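Local coordinates for acyl-CoA dehydrogenase (Mycobacterium thermoresistibile, PDB 3NF4), which binds flavin adenine dinucleotide and probably uses it to introduce a double bond next to the thioester of acyl-CoA substrates, at residues S105-V110 with L240-S245; T259-A264 with K337-A342; R13-P16 with A20-L23. All blocks are in the same frame, centred on the assembly; numbering follows the deposited sequence.

Overall arrangement
Along the chain the order is contact 3, contact 1, contact 2, each closed before the next opens. Contact 3 (13-16 with 20-23) folds the N-terminal segment over helix 18-35. Contact 1 (105-110 with 240-245) joins a helix of the N-terminal domain to helix 239-245 of the C-terminal domain; most of the beta strands lie between them in sequence. Contact 2 (259-264 with 337-342) lies wholly within the C-terminal helices. Contacts 1 and 2 sit on opposite sides of the chain's centre, with centres 32 Å apart, although helices 239-245 and 247-274 follow one another. Contacts 2 and 3 approach to about 6 Å between nearest atoms without touching. Contact 1 thus links two domains, whereas contacts 2 and 3 each hold one helical region together.

Contact 1: S105-V110 with L240-S245; sequences SHPLLV and LQIAFS
His106 opens the contact with a nearly straight hydrogen bond, its NE2 lying 2.9 Å from OG of Ser245 at an angle of 173°. The hydroxyl arrives at the ring's edge and in its plane. CG of His106 stands anti to the backbone N (chi1 165°), which carries the imidazole across to the other helix. Either partner could supply the proton, and the Ser245 hydroxyl also lies 3.1 Å from O of Ile242 one turn back, a second possible acceptor for it. Histidine and serine suit each other here: a rigid ring long enough to span the gap, and a short hydroxyl that stays close to its own backbone.

One residue on, Pro107 makes the apolar half of the contact. Its CB lies 3.7 Å from CG2 of Ile242, and its CG also contacts that methyl. The two side chains cross at about a right angle, and the backbones come nearest here, 6.4 Å between CA of Pro107 and CA of Ile242. In the first turn of helix 106-111 proline costs no backbone hydrogen bond within the helix, while its compact ring gives the beta-branched isoleucine a firm surface.

Phe111 touches His106, Ile242 and Ser245, and Cys191 of strand 189-195 touches both Pro107 and Ile242. Helices of the N- and C-terminal domains thus meet beside this middle-domain strand, a junction of all three.

Contact 2: T259-A264 with K337-A342; sequences TGLAQA and KVTTDA
Ala262 and Val338 are the centre of the van der Waals packing between helices 247-274 and 321-346, where small and branched side chains meet. Their side-chain contact runs from CB of Ala262 to CG1 of Val338, 4.2 Å. Alanine suits this place because a lone methyl lets the backbones come near, with CA of Ala262 only 5.9 Å from CA of Val338. Valine complements it by spreading two methyls close to its own backbone. Its CG1 is anti to the backbone N (chi1 169°), and this is the branch that reaches the other helix. A looser contact beside it is made by the leucine's branch point: CG of Leu261 lies 4.4 Å from CG2 of Thr339.

A second kind of approach sets side chain against backbone: the same CG1 of Val338 lies 3.6 Å from O of Ala262, so one methyl meets both the carbonyl oxygen and the methyl of a single residue.

The polar side of Thr339 is settled within its own helix, where OG1 is hydrogen-bonded to O of Ala335. Threonine can therefore occupy a buried place, offering its methyl to the neighbour while its hydroxyl is satisfied.

Around this pair, Leu261 rests on Tyr360 and Glu363 of helix 357-367, and Thr339 on Ala364 of that helix and Ala265 of helix 247-274. NZ of Lys365 of a second subunit is hydrogen-bonded to O of Thr340. Helices 247-274 and 321-346 pack against each other in the C-terminal helical domain, a helix bundle in acyl-CoA dehydrogenases, with helix 357-367 beside both.

Contact 3: R13-P16 with A20-L23; sequences RLLP and AAEL
Leu15 and Ala20 bring the backbones nearest, CA to CA 6.3 Å, as an extended segment (Leu15 phi/psi -131°/146°) turns at Pro16 (psi -8°) and runs into helix 18-35.

Leu15 does most of the touching. Its CD1 comes over the backbone of the helix, 3.7 Å from CA of Ala21, and reaches the CB of that residue at 4.2 Å. CG sits beside the backbone N and anti to the carbonyl carbon (chi1 -66°), a setting from which the branch reaches the helix. Nearer the root of the same side chain, CB of Leu15 packs on CB of Ala20 at 4.2 Å, so the leucine lies against two successive residues of the helix. Its length suits the place, since the tip can extend past one alanine to the next.

Pro16 adds its ring carbon CD, 4.0 Å from CB of Ala20. That methyl is therefore met by both Leu15 and Pro16. Alanines at 20 and 21 keep the helix surface low enough for the preceding segment to fold closely over it, while the proline ring restricts the backbone just where the chain changes course.

Val79 of helix 77-88 touches both Pro16 and Ala20, and Arg13 is anchored by salt bridges to Glu85 and Glu86 of that helix. O of Arg13 is hydrogen-bonded to NH2 of Arg318 of a third subunit. The arrangement is a local hydrophobic contact between a helix's first turn and the residues leading into it, where the chain enters helix 18-35, its first, in the N-terminal helical domain of this acyl-CoA dehydrogenase.

Contact 1: S105-V110 with L240-S245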
loop_
_atom_site.group_PDB
_atom_site.type_symbol
_atom_site.label_atom_id
_atom_site.label_comp_id
_atom_site.label_asym_id
_atom_site.label_seq_id
_atom_site.Cartn_x
_atom_site.Cartn_y
_atom_site.Cartn_z
ATOM N N SER A 105 19.247 -25.930 20.143
ATOM C CA SER A 105 19.012 -27.012 21.108
ATOM C C SER A 105 17.708 -27.807 20.882
ATOM O O SER A 105 17.458 -28.796 21.569
ATOM C CB SER A 105 19.121 -26.495 22.553
ATOM O OG SER A 105 17.938 -25.854 22.982
ATOM N N HIS A 106 16.902 -27.399 19.905
ATOM C CA HIS A 106 15.529 -27.943 19.762
ATOM C C HIS A 106 15.404 -29.423 19.307
ATOM O O HIS A 106 14.591 -30.159 19.868
ATOM C CB HIS A 106 14.644 -26.992 18.914
ATOM C CG HIS A 106 13.369 -27.607 18.411
ATOM N ND1 HIS A 106 12.140 -27.341 18.974
ATOM C CD2 HIS A 106 13.130 -28.445 17.372
ATOM C CE1 HIS A 106 11.201 -28.000 18.314
ATOM N NE2 HIS A 106 11.778 -28.683 17.342
ATOM N N PRO A 107 16.181 -29.854 18.292
ATOM C CA PRO A 107 16.150 -31.270 17.899
ATOM C C PRO A 107 16.514 -32.273 19.020
ATOM O O PRO A 107 15.903 -33.334 19.102
ATOM C CB PRO A 107 17.196 -31.350 16.782
ATOM C CG PRO A 107 17.252 -30.015 16.249
ATOM C CD PRO A 107 17.069 -29.087 17.410
ATOM N N LEU A 108 17.492 -31.948 19.859
ATOM C CA LEU A 108 17.899 -32.865 20.926
ATOM C C LEU A 108 16.812 -32.952 22.002
ATOM O O LEU A 108 16.485 -34.049 22.469
ATOM C CB LEU A 108 19.257 -32.462 21.533
ATOM C CG LEU A 108 19.858 -33.226 22.719
ATOM C CD1 LEU A 108 19.903 -34.750 22.484
ATOM C CD2 LEU A 108 21.270 -32.706 23.087
ATOM N N LEU A 109 16.243 -31.796 22.353
ATOM C CA LEU A 109 15.238 -31.707 23.391
ATOM C C LEU A 109 13.940 -32.451 23.067
ATOM O O LEU A 109 13.325 -33.025 23.969
ATOM C CB LEU A 109 14.937 -30.246 23.718
ATOM C CG LEU A 109 13.818 -30.014 24.744
ATOM C CD1 LEU A 109 14.301 -30.226 26.181
ATOM C CD2 LEU A 109 13.197 -28.626 24.569
ATOM N N VAL A 110 13.515 -32.445 21.802
ATOM C CA VAL A 110 12.228 -33.056 21.439
ATOM C C VAL A 110 12.360 -34.472 20.847
ATOM O O VAL A 110 11.437 -35.283 20.961
ATOM C CB VAL A 110 11.359 -32.117 20.534
ATOM C CG1 VAL A 110 10.115 -32.833 20.011
ATOM C CG2 VAL A 110 10.952 -30.861 21.299
ATOM N N LEU A 240 13.806 -34.332 7.871
ATOM C CA LEU A 240 12.881 -33.317 7.359
ATOM C C LEU A 240 11.728 -33.071 8.317
ATOM O O LEU A 240 11.239 -31.940 8.408
ATOM C CB LEU A 240 12.360 -33.641 5.956
ATOM C CG LEU A 240 13.308 -33.425 4.760
ATOM C CD1 LEU A 240 12.673 -33.943 3.474
ATOM C CD2 LEU A 240 13.791 -31.980 4.571
ATOM N N GLN A 241 11.322 -34.118 9.043
ATOM C CA GLN A 241 10.315 -33.987 10.102
ATOM C C GLN A 241 10.848 -33.180 11.293
ATOM O O GLN A 241 10.110 -32.397 11.909
ATOM C CB GLN A 241 9.789 -35.366 10.551
ATOM C CG GLN A 241 8.784 -35.334 11.732
ATOM C CD GLN A 241 8.424 -36.725 12.284
ATOM O OE1 GLN A 241 9.072 -37.744 11.978
ATOM N NE2 GLN A 241 7.387 -36.764 13.115
ATOM N N ILE A 242 12.127 -33.367 11.611
ATOM C CA ILE A 242 12.762 -32.554 12.647
ATOM C C ILE A 242 12.843 -31.064 12.247
ATOM O O ILE A 242 12.481 -30.183 13.036
ATOM C CB ILE A 242 14.153 -33.093 13.044
ATOM C CG1 ILE A 242 14.027 -34.499 13.634
ATOM C CG2 ILE A 242 14.819 -32.169 14.053
ATOM C CD1 ILE A 242 15.366 -35.127 14.083
ATOM N N ALA A 243 13.305 -30.798 11.030
ATOM C CA ALA A 243 13.455 -29.420 10.557
ATOM C C ALA A 243 12.112 -28.714 10.459
ATOM O O ALA A 243 12.019 -27.531 10.759
ATOM C CB ALA A 243 14.183 -29.364 9.220
ATOM N N PHE A 244 11.083 -29.460 10.058
ATOM C CA PHE A 244 9.718 -28.946 9.915
ATOM C C PHE A 244 9.141 -28.518 11.259
ATOM O O PHE A 244 8.411 -27.512 11.323
ATOM C CB PHE A 244 8.813 -29.992 9.243
ATOM C CG PHE A 244 7.382 -29.538 9.032
ATOM C CD1 PHE A 244 7.035 -28.741 7.921
ATOM C CD2 PHE A 244 6.370 -29.922 9.925
ATOM C CE1 PHE A 244 5.724 -28.322 7.719
ATOM C CE2 PHE A 244 5.041 -29.502 9.733
ATOM C CZ PHE A 244 4.719 -28.704 8.624
ATOM N N SER A 245 9.495 -29.248 12.324
ATOM C CA SER A 245 8.918 -29.029 13.657
ATOM C C SER A 245 9.469 -27.801 14.339
ATOM O O SER A 245 8.866 -27.298 15.272
ATOM C CB SER A 245 9.110 -30.268 14.563
ATOM O OG SER A 245 10.320 -30.224 15.310
#

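Contact 2: T259-A264 with K337-A342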
loop_
_atom_site.group_PDB
_atom_site.type_symbol
_atom_site.label_atom_id
_atom_site.label_comp_id
_atom_site.label_asym_id
_atom_site.label_seq_id
_atom_site.Cartn_x
_atom_site.Cartn_y
_atom_site.Cartn_z
ATOM N N THR A 259 10.019 -6.588 15.748
ATOM C CA THR A 259 9.197 -5.631 16.536
ATOM C C THR A 259 10.098 -4.695 17.378
ATOM O O THR A 259 9.829 -3.494 17.492
ATOM C CB THR A 259 8.133 -6.391 17.403
ATOM O OG1 THR A 259 7.281 -7.161 16.539
ATOM C CG2 THR A 259 7.252 -5.436 18.271
ATOM N N GLY A 260 11.180 -5.234 17.939
ATOM C CA GLY A 260 12.046 -4.441 18.842
ATOM C C GLY A 260 12.940 -3.495 18.055
ATOM O O GLY A 260 13.244 -2.408 18.525
ATOM N N LEU A 261 13.359 -3.918 16.852
ATOM C CA LEU A 261 14.056 -3.030 15.906
ATOM C C LEU A 261 13.143 -1.877 15.444
ATOM O O LEU A 261 13.581 -0.705 15.398
ATOM C CB LEU A 261 14.548 -3.815 14.666
ATOM C CG LEU A 261 15.289 -2.998 13.601
ATOM C CD1 LEU A 261 16.572 -2.255 14.145
ATOM C CD2 LEU A 261 15.617 -3.850 12.364
ATOM N N ALA A 262 11.889 -2.197 15.091
ATOM C CA ALA A 262 10.918 -1.129 14.802
ATOM C C ALA A 262 10.680 -0.195 16.007
ATOM O O ALA A 262 10.615 1.010 15.834
ATOM C CB ALA A 262 9.576 -1.698 14.316
ATOM N N GLN A 263 10.538 -0.745 17.215
ATOM C CA GLN A 263 10.340 0.093 18.413
ATOM C C GLN A 263 11.539 1.030 18.651
ATOM O O GLN A 263 11.350 2.204 18.995
ATOM C CB GLN A 263 10.061 -0.765 19.655
ATOM C CG GLN A 263 9.916 -0.001 20.990
ATOM C CD GLN A 263 8.647 0.891 21.044
ATOM O OE1 GLN A 263 7.519 0.456 20.753
ATOM N NE2 GLN A 263 8.846 2.135 21.427
ATOM N N ALA A 264 12.756 0.520 18.492
ATOM C CA ALA A 264 13.962 1.368 18.601
ATOM C C ALA A 264 13.963 2.560 17.611
ATOM O O ALA A 264 14.325 3.664 17.959
ATOM C CB ALA A 264 15.212 0.523 18.389
ATOM N N LYS A 337 8.859 -0.834 6.927
ATOM C CA LYS A 337 8.122 0.444 6.784
ATOM C C LYS A 337 8.460 1.504 7.854
ATOM O O LYS A 337 8.593 2.684 7.523
ATOM C CB LYS A 337 6.606 0.180 6.765
ATOM C CG LYS A 337 5.737 1.395 6.507
ATOM C CD LYS A 337 4.344 1.225 7.161
ATOM C CE LYS A 337 3.482 2.522 7.057
ATOM N NZ LYS A 337 2.000 2.250 7.190
ATOM N N VAL A 338 8.567 1.097 9.125
ATOM C CA VAL A 338 8.879 2.031 10.231
ATOM C C VAL A 338 10.324 2.567 10.158
ATOM O O VAL A 338 10.557 3.746 10.406
ATOM C CB VAL A 338 8.600 1.371 11.617
ATOM C CG1 VAL A 338 9.138 2.176 12.755
ATOM C CG2 VAL A 338 7.056 1.070 11.805
ATOM N N THR A 339 11.293 1.722 9.800
ATOM C CA THR A 339 12.692 2.186 9.755
ATOM C C THR A 339 12.904 3.168 8.594
ATOM O O THR A 339 13.667 4.147 8.746
ATOM C CB THR A 339 13.696 1.025 9.640
ATOM O OG1 THR A 339 13.303 0.149 8.572
ATOM C CG2 THR A 339 13.804 0.217 10.940
ATOM N N THR A 340 12.240 2.897 7.451
ATOM C CA THR A 340 12.247 3.753 6.261
ATOM C C THR A 340 11.613 5.152 6.485
ATOM O O THR A 340 12.134 6.166 6.001
ATOM C CB THR A 340 11.516 3.070 5.049
ATOM O OG1 THR A 340 12.260 1.904 4.649
ATOM C CG2 THR A 340 11.394 4.041 3.845
ATOM N N ASP A 341 10.482 5.178 7.183
ATOM C CA ASP A 341 9.846 6.427 7.629
ATOM C C ASP A 341 10.603 7.141 8.790
ATOM O O ASP A 341 10.489 8.355 8.938
ATOM C CB ASP A 341 8.388 6.145 8.053
ATOM C CG ASP A 341 7.464 5.811 6.861
ATOM O OD1 ASP A 341 7.773 6.147 5.696
ATOM O OD2 ASP A 341 6.414 5.191 7.088
ATOM N N ALA A 342 11.368 6.412 9.598
ATOM C CA ALA A 342 12.143 7.069 10.633
ATOM C C ALA A 342 13.305 7.940 10.065
ATOM O O ALA A 342 13.622 8.984 10.654
ATOM C CB ALA A 342 12.623 6.087 11.742
#

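Contact 3: R13-P16 with A20-L23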
loop_
_atom_site.group_PDB
_atom_site.type_symbol
_atom_site.label_atom_id
_atom_site.label_comp_id
_atom_site.label_asym_id
_atom_site.label_seq_id
_atom_site.Cartn_x
_atom_site.Cartn_y
_atom_site.Cartn_z
ATOM N N ARG A 13 3.982 -3.074 29.272
ATOM C CA ARG A 13 3.806 -4.480 28.887
ATOM C C ARG A 13 2.708 -5.250 29.640
ATOM O O ARG A 13 2.537 -5.090 30.843
ATOM C CB ARG A 13 5.154 -5.231 28.994
ATOM C CG ARG A 13 6.235 -4.725 28.023
ATOM C CD ARG A 13 7.359 -5.725 27.797
ATOM N NE ARG A 13 8.393 -5.176 26.915
ATOM C CZ ARG A 13 8.350 -5.216 25.577
ATOM N NH1 ARG A 13 7.332 -5.806 24.936
ATOM N NH2 ARG A 13 9.333 -4.660 24.869
ATOM N N LEU A 14 1.994 -6.116 28.932
ATOM C CA LEU A 14 1.079 -7.049 29.589
ATOM C C LEU A 14 1.800 -8.363 29.950
ATOM O O LEU A 14 2.216 -9.122 29.061
ATOM C CB LEU A 14 -0.136 -7.333 28.702
ATOM C CG LEU A 14 -1.266 -6.314 28.582
ATOM C CD1 LEU A 14 -2.045 -6.552 27.270
ATOM C CD2 LEU A 14 -2.211 -6.416 29.742
ATOM N N LEU A 15 1.936 -8.621 31.250
ATOM C CA LEU A 15 2.733 -9.736 31.771
ATOM C C LEU A 15 1.942 -10.542 32.815
ATOM O O LEU A 15 1.161 -9.957 33.566
ATOM C CB LEU A 15 4.041 -9.205 32.391
ATOM C CG LEU A 15 5.061 -8.544 31.445
ATOM C CD1 LEU A 15 6.029 -7.651 32.194
ATOM C CD2 LEU A 15 5.816 -9.554 30.553
ATOM N N PRO A 16 2.158 -11.878 32.880
ATOM C CA PRO A 16 1.333 -12.784 33.718
ATOM C C PRO A 16 1.588 -12.748 35.241
ATOM O O PRO A 16 0.826 -13.360 35.993
ATOM C CB PRO A 16 1.658 -14.187 33.173
ATOM C CG PRO A 16 2.598 -13.967 31.991
ATOM C CD PRO A 16 3.209 -12.617 32.164
ATOM N N ALA A 20 7.575 -11.954 36.345
ATOM C CA ALA A 20 7.878 -11.656 34.954
ATOM C C ALA A 20 8.260 -10.183 34.776
ATOM O O ALA A 20 9.193 -9.883 34.038
ATOM C CB ALA A 20 6.716 -12.060 34.041
ATOM N N ALA A 21 7.575 -9.286 35.492
ATOM C CA ALA A 21 7.869 -7.853 35.443
ATOM C C ALA A 21 9.296 -7.527 35.871
ATOM O O ALA A 21 9.951 -6.658 35.257
ATOM C CB ALA A 21 6.873 -7.056 36.280
ATOM N N GLU A 22 9.776 -8.216 36.912
ATOM C CA GLU A 22 11.148 -8.043 37.395
ATOM C C GLU A 22 12.190 -8.627 36.422
ATOM O O GLU A 22 13.305 -8.114 36.321
ATOM C CB GLU A 22 11.317 -8.643 38.809
ATOM N N LEU A 23 11.824 -9.693 35.715
ATOM C CA LEU A 23 12.715 -10.303 34.719
ATOM C C LEU A 23 12.907 -9.356 33.527
ATOM O O LEU A 23 13.995 -9.249 32.964
ATOM C CB LEU A 23 12.183 -11.670 34.259
ATOM C CG LEU A 23 12.897 -12.359 33.082
ATOM C CD1 LEU A 23 14.343 -12.758 33.474
ATOM C CD2 LEU A 23 12.126 -13.545 32.561
#